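Local atomic coordinates of EmGH1 (Erythrobacter marinus, PDB entry 5Z87), a protein that probably hydrolyses beta-glucosidic bonds as a beta-glucosidase of glycoside hydrolase family 3. Residues 200-203 / 204-208; 579-582 / 583-587; 659-662 / 663-666. One frame throughout, in Å; residues are numbered along the deposited sequence.

Contact 1: 200-203 / 204-208; sequences DPHV and VTVSA
S207 turns back on V203, one helical turn earlier: its OG donates to V203 O at 2.7 Å, while its own backbone N binds the same oxygen from the opposite face of the carbonyl plane. With OG beside the backbone N (chi1 -51°), the small serine satisfies its hydroxyl within the buried flank of the helix. T205 does the same to P201, OG1 donating to P201 O at 2.8 Å. A valine in place of this threonine would probably deprive P201 O of its second donor and press a methyl against it instead. At the N-cap, D200 OD2 accepts from V203 N at 2.9 Å, the donor lying above the carboxylate plane, and OD1 is held by Y640. P201 suits the first turn, where a missing N-H costs no helical bond. The looser side carries H202 and V206, both partly exposed. Here V206 CG2 sits over one face of the imidazole, 3.8 Å from the centroid of the H202 ring, a CH-pi contact, and ND1 binds a diethylene glycol molecule probably left from crystallisation. V204 and T205 pack on helix 263-270, while D200, H202, V203 and V206 meet strand 724-733 of the fibronectin-like domain.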
# COMPACT_ATOMS: atom_id res chain seq x y z
N ASP A 200 -12.08 2.74 -11.32
CA ASP A 200 -13.43 2.39 -10.87
C ASP A 200 -13.87 1.04 -11.42
O ASP A 200 -13.78 0.82 -12.64
CB ASP A 200 -14.43 3.44 -11.31
CG ASP A 200 -15.84 3.09 -10.90
OD1 ASP A 200 -16.06 2.91 -9.68
OD2 ASP A 200 -16.71 2.97 -11.78
N PRO A 201 -14.38 0.13 -10.57
CA PRO A 201 -14.82 -1.18 -11.08
C PRO A 201 -15.94 -1.08 -12.10
O PRO A 201 -15.92 -1.82 -13.10
CB PRO A 201 -15.26 -1.92 -9.81
CG PRO A 201 -14.43 -1.28 -8.71
CD PRO A 201 -14.41 0.19 -9.10
N HIS A 202 -16.90 -0.18 -11.91
CA HIS A 202 -18.00 -0.09 -12.87
C HIS A 202 -17.51 0.38 -14.23
O HIS A 202 -17.90 -0.19 -15.26
CB HIS A 202 -19.10 0.83 -12.35
CG HIS A 202 -20.21 1.05 -13.33
ND1 HIS A 202 -21.23 0.15 -13.52
CD2 HIS A 202 -20.44 2.06 -14.21
CE1 HIS A 202 -22.06 0.59 -14.45
NE2 HIS A 202 -21.60 1.75 -14.89
N VAL A 203 -16.66 1.41 -14.26
CA VAL A 203 -16.14 1.92 -15.53
C VAL A 203 -15.32 0.85 -16.24
O VAL A 203 -15.48 0.63 -17.45
CB VAL A 203 -15.31 3.20 -15.29
CG1 VAL A 203 -14.36 3.45 -16.46
CG2 VAL A 203 -16.23 4.41 -15.04
N VAL A 204 -14.43 0.17 -15.51
CA VAL A 204 -13.59 -0.84 -16.15
C VAL A 204 -14.44 -2.01 -16.62
O VAL A 204 -14.16 -2.60 -17.67
CB VAL A 204 -12.47 -1.29 -15.18
CG1 VAL A 204 -11.67 -2.42 -15.77
CG2 VAL A 204 -11.55 -0.13 -14.88
N THR A 205 -15.51 -2.33 -15.89
CA THR A 205 -16.42 -3.40 -16.29
C THR A 205 -17.19 -3.02 -17.55
O THR A 205 -17.31 -3.82 -18.49
CB THR A 205 -17.37 -3.71 -15.13
OG1 THR A 205 -16.62 -4.30 -14.07
CG2 THR A 205 -18.49 -4.66 -15.56
N VAL A 206 -17.72 -1.80 -17.58
CA VAL A 206 -18.44 -1.33 -18.76
C VAL A 206 -17.51 -1.27 -19.96
O VAL A 206 -17.87 -1.69 -21.06
CB VAL A 206 -19.09 0.03 -18.46
CG1 VAL A 206 -19.49 0.71 -19.75
CG2 VAL A 206 -20.28 -0.14 -17.52
N SER A 207 -16.29 -0.77 -19.75
CA SER A 207 -15.33 -0.71 -20.84
C SER A 207 -14.94 -2.11 -21.31
O SER A 207 -14.85 -2.35 -22.52
CB SER A 207 -14.10 0.08 -20.41
OG SER A 207 -14.48 1.33 -19.85
N ALA A 208 -14.70 -3.03 -20.37
CA ALA A 208 -14.27 -4.38 -20.74
C ALA A 208 -15.30 -5.06 -21.65
O ALA A 208 -14.93 -5.70 -22.64
CB ALA A 208 -14.02 -5.23 -19.49

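Contact 2: 579-582 / 583-587; sequences LIHG and RPLSP
L585 lays its CD1 methyl against H581, 3.6 Å from H581 CB, as the two side chains run alongside each other, pointing opposite ways. The chain has nearly doubled back here: the runs 579-582 and 583-587 head 149° apart, so residues only four apart in sequence face each other. The chain turns at G582, and H581 holds the bend closed from within. Its CG is set between the backbone N and the carbonyl carbon (chi1 57°), which turns the ring toward the returning segment 583-587 and lets ND1 donate to R583 O over 2.7 Å. That oxygen lies in the imidazole plane, although the donor is tilted 29° from the carbonyl plane. A histidine fits because one flat ring offers a nitrogen to the turn and another to a neighbour. P584 also meets the ring edge, its CA 4.4 Å from H581 CE1. Farther along, L579 CD1 touches P587 CG at 4.1 Å, an apolar closure just where P587 takes the N-cap position before helix 588-593. R583 points away from the bend, its long chain kinked at chi3, and spends its guanidinium on the backbone carbonyls of T538, G550, P188 and R189, the last two from the N-terminal domain. On the far side of the H581 ring, NE2 bonds D599 OD1 on neighbouring strand 596-601. With ND1 committed as a donor and NE2 facing a carboxylate, the buried imidazole probably carries some positive charge, which D599 would balance while the ring's rotation stays fixed from both ends.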
# COMPACT_ATOMS: atom_id res chain seq x y z
N LEU A 579 -1.69 18.64 -21.30
CA LEU A 579 -0.93 17.55 -20.70
C LEU A 579 -0.98 16.31 -21.59
O LEU A 579 -2.07 15.83 -21.95
CB LEU A 579 -1.44 17.22 -19.30
CG LEU A 579 -1.27 18.30 -18.23
CD1 LEU A 579 -2.02 17.93 -16.98
CD2 LEU A 579 0.17 18.51 -17.91
N ILE A 580 0.19 15.79 -21.93
CA ILE A 580 0.36 14.61 -22.76
C ILE A 580 1.28 13.68 -21.99
O ILE A 580 2.39 14.09 -21.62
CB ILE A 580 0.92 14.95 -24.15
CG1 ILE A 580 -0.05 15.88 -24.88
CG2 ILE A 580 1.21 13.68 -24.98
CD1 ILE A 580 0.55 16.57 -26.11
N HIS A 581 0.83 12.45 -21.74
CA HIS A 581 1.44 11.59 -20.72
C HIS A 581 0.73 10.24 -20.66
O HIS A 581 -0.41 10.10 -21.11
CB HIS A 581 1.37 12.25 -19.34
CG HIS A 581 -0.03 12.60 -18.92
ND1 HIS A 581 -0.70 11.94 -17.92
CD2 HIS A 581 -0.88 13.55 -19.38
CE1 HIS A 581 -1.90 12.47 -17.77
NE2 HIS A 581 -2.04 13.44 -18.65
N GLY A 582 1.40 9.26 -20.05
CA GLY A 582 0.81 7.95 -19.80
C GLY A 582 0.05 7.82 -18.48
O GLY A 582 -1.18 7.85 -18.47
N ARG A 583 0.77 7.67 -17.37
CA ARG A 583 0.12 7.53 -16.06
C ARG A 583 -0.62 8.81 -15.67
O ARG A 583 -0.30 9.90 -16.14
CB ARG A 583 1.16 7.23 -15.00
CG ARG A 583 2.19 8.35 -14.87
CD ARG A 583 3.00 8.25 -13.59
NE ARG A 583 3.62 6.93 -13.43
CZ ARG A 583 4.73 6.56 -14.05
NH1 ARG A 583 5.35 7.42 -14.87
NH2 ARG A 583 5.23 5.35 -13.85
N PRO A 584 -1.61 8.70 -14.78
CA PRO A 584 -2.16 9.91 -14.16
C PRO A 584 -1.04 10.67 -13.46
O PRO A 584 -0.25 10.08 -12.72
CB PRO A 584 -3.18 9.37 -13.16
CG PRO A 584 -3.53 7.99 -13.67
CD PRO A 584 -2.25 7.48 -14.26
N LEU A 585 -0.98 11.98 -13.71
CA LEU A 585 0.03 12.85 -13.10
C LEU A 585 -0.61 13.83 -12.12
O LEU A 585 -1.78 14.18 -12.23
CB LEU A 585 0.80 13.63 -14.17
CG LEU A 585 1.77 12.78 -15.01
CD1 LEU A 585 2.32 13.56 -16.17
CD2 LEU A 585 2.90 12.23 -14.15
N SER A 586 0.19 14.27 -11.15
CA SER A 586 -0.27 15.19 -10.10
C SER A 586 0.52 16.49 -10.23
O SER A 586 1.45 16.74 -9.45
CB SER A 586 -0.11 14.59 -8.71
OG SER A 586 -0.98 13.49 -8.57
N PRO A 587 0.16 17.33 -11.19
CA PRO A 587 0.95 18.53 -11.54
C PRO A 587 0.53 19.72 -10.68
O PRO A 587 -0.19 20.63 -11.09
CB PRO A 587 0.61 18.72 -13.02
CG PRO A 587 -0.87 18.26 -13.08
CD PRO A 587 -1.10 17.27 -11.95

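Contact 3: 659-662 / 663-666; sequences LYPF and GHGL
F662 O leaves no room for a side chain on G663: at this glycine's positive phi (84°), a beta carbon would run into the carbonyl oxygen of F662. Glycine is therefore the natural occupant of the third place in the type II turn that runs from P661 to H664. The turn is closed by H664 N donating to P661 O at 3.1 Å; the bond is bent, and the donor is also tilted from the carbonyl plane. H664 CB comes equally near, 3.1 Å from P661 O, and packs against the proline ring at 3.8 Å from P661 CD. Proline suits the first place because its rigid ring offers this apolar flank while its carbonyl remains available to close the turn. The F662 side chain, with CG anti to the backbone N (chi1 173°), swings beside its own carbonyl carbon and brings CG within 3.3 Å of G663 N; the ring then stacks on Y640. On the other flank, the rings of Y660 and H664 lie nearly parallel, planes 20° apart, but slid so far that they barely overlap: the centroids are 5.3 Å apart, and the touch is made by Y660 CD1 and H664 CD2 at 3.7 Å. Each ring spends its polar end on strand 418-422, Y660 OH on Q421 and H664 NE2 on the backbone O of L420, which probably helps to hold the two rings in this slid-apart pose. L659 and Y660 both face I629 in a classic beta bulge just ahead of the turn. Bonds from F662 O to S774 and from G663 O to Q708 tie the chain to the fibronectin-like domain, making this a glycine-dependent type II turn where two domains of a family 3 enzyme meet.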
# COMPACT_ATOMS: atom_id res chain seq x y z
N LEU A 659 -6.40 16.45 -5.73
CA LEU A 659 -6.21 17.59 -6.62
C LEU A 659 -7.40 17.71 -7.57
O LEU A 659 -7.97 18.80 -7.74
CB LEU A 659 -4.89 17.44 -7.38
CG LEU A 659 -4.52 18.65 -8.25
CD1 LEU A 659 -4.36 19.93 -7.41
CD2 LEU A 659 -3.25 18.38 -9.04
N TYR A 660 -7.81 16.60 -8.18
CA TYR A 660 -9.05 16.50 -8.94
C TYR A 660 -9.73 15.19 -8.54
O TYR A 660 -9.06 14.14 -8.49
CB TYR A 660 -8.81 16.53 -10.46
CG TYR A 660 -7.91 17.65 -10.97
CD1 TYR A 660 -8.39 18.95 -11.12
CD2 TYR A 660 -6.59 17.40 -11.31
CE1 TYR A 660 -7.57 19.97 -11.59
CE2 TYR A 660 -5.76 18.42 -11.79
CZ TYR A 660 -6.26 19.69 -11.93
OH TYR A 660 -5.43 20.68 -12.40
N PRO A 661 -11.02 15.20 -8.27
CA PRO A 661 -11.70 13.96 -7.88
C PRO A 661 -12.06 13.11 -9.09
O PRO A 661 -12.15 13.60 -10.22
CB PRO A 661 -12.96 14.46 -7.17
CG PRO A 661 -13.26 15.77 -7.85
CD PRO A 661 -11.91 16.37 -8.17
N PHE A 662 -12.26 11.82 -8.82
CA PHE A 662 -12.78 10.92 -9.84
C PHE A 662 -14.03 11.50 -10.49
O PHE A 662 -14.93 12.01 -9.80
CB PHE A 662 -13.09 9.55 -9.23
CG PHE A 662 -13.79 8.60 -10.20
CD1 PHE A 662 -13.05 7.77 -11.03
CD2 PHE A 662 -15.18 8.55 -10.27
CE1 PHE A 662 -13.69 6.92 -11.92
CE2 PHE A 662 -15.81 7.70 -11.15
CZ PHE A 662 -15.06 6.88 -11.97
N GLY A 663 -14.09 11.42 -11.82
CA GLY A 663 -15.23 11.92 -12.58
C GLY A 663 -15.20 13.40 -12.90
O GLY A 663 -16.18 13.91 -13.46
N HIS A 664 -14.12 14.11 -12.57
CA HIS A 664 -14.03 15.55 -12.75
C HIS A 664 -13.74 15.91 -14.21
O HIS A 664 -12.85 15.33 -14.82
CB HIS A 664 -12.93 16.11 -11.86
CG HIS A 664 -12.56 17.53 -12.15
ND1 HIS A 664 -13.29 18.60 -11.67
CD2 HIS A 664 -11.52 18.06 -12.84
CE1 HIS A 664 -12.72 19.73 -12.07
NE2 HIS A 664 -11.65 19.43 -12.79
N GLY A 665 -14.48 16.88 -14.73
CA GLY A 665 -14.18 17.45 -16.04
C GLY A 665 -15.05 18.66 -16.30
O GLY A 665 -16.25 18.62 -16.02
N LEU A 666 -14.48 19.73 -16.82
CA LEU A 666 -15.23 20.97 -17.00
C LEU A 666 -15.78 21.07 -18.43
O LEU A 666 -15.71 20.13 -19.22
CB LEU A 666 -14.35 22.17 -16.64
CG LEU A 666 -13.75 22.17 -15.23
CD1 LEU A 666 -12.95 23.44 -14.97
CD2 LEU A 666 -14.86 22.00 -14.19

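The contacts come in series along the chain, contact 1 in the N-terminal domain and contacts 2 and 3 together in the C-terminal one. Their centres lie about 21 Å apart for contacts 1 and 2, about 17 Å for 1 and 3, and about 14 Å for 2 and 3. Contact 3 touches both others: F662 CZ packs 3.6 Å from D200 CB at the start of helix 201-216, and L659 CD2 meets P587 CD at 3.8 Å, just before helix 588-593. Contacts 1 and 2 do not touch. The loop 659-666 thus bridges the barrel-type N-terminal domain and the sheet-bearing C-terminal domain, beside the fibronectin-like domain that contacts 1 and 3 both reach.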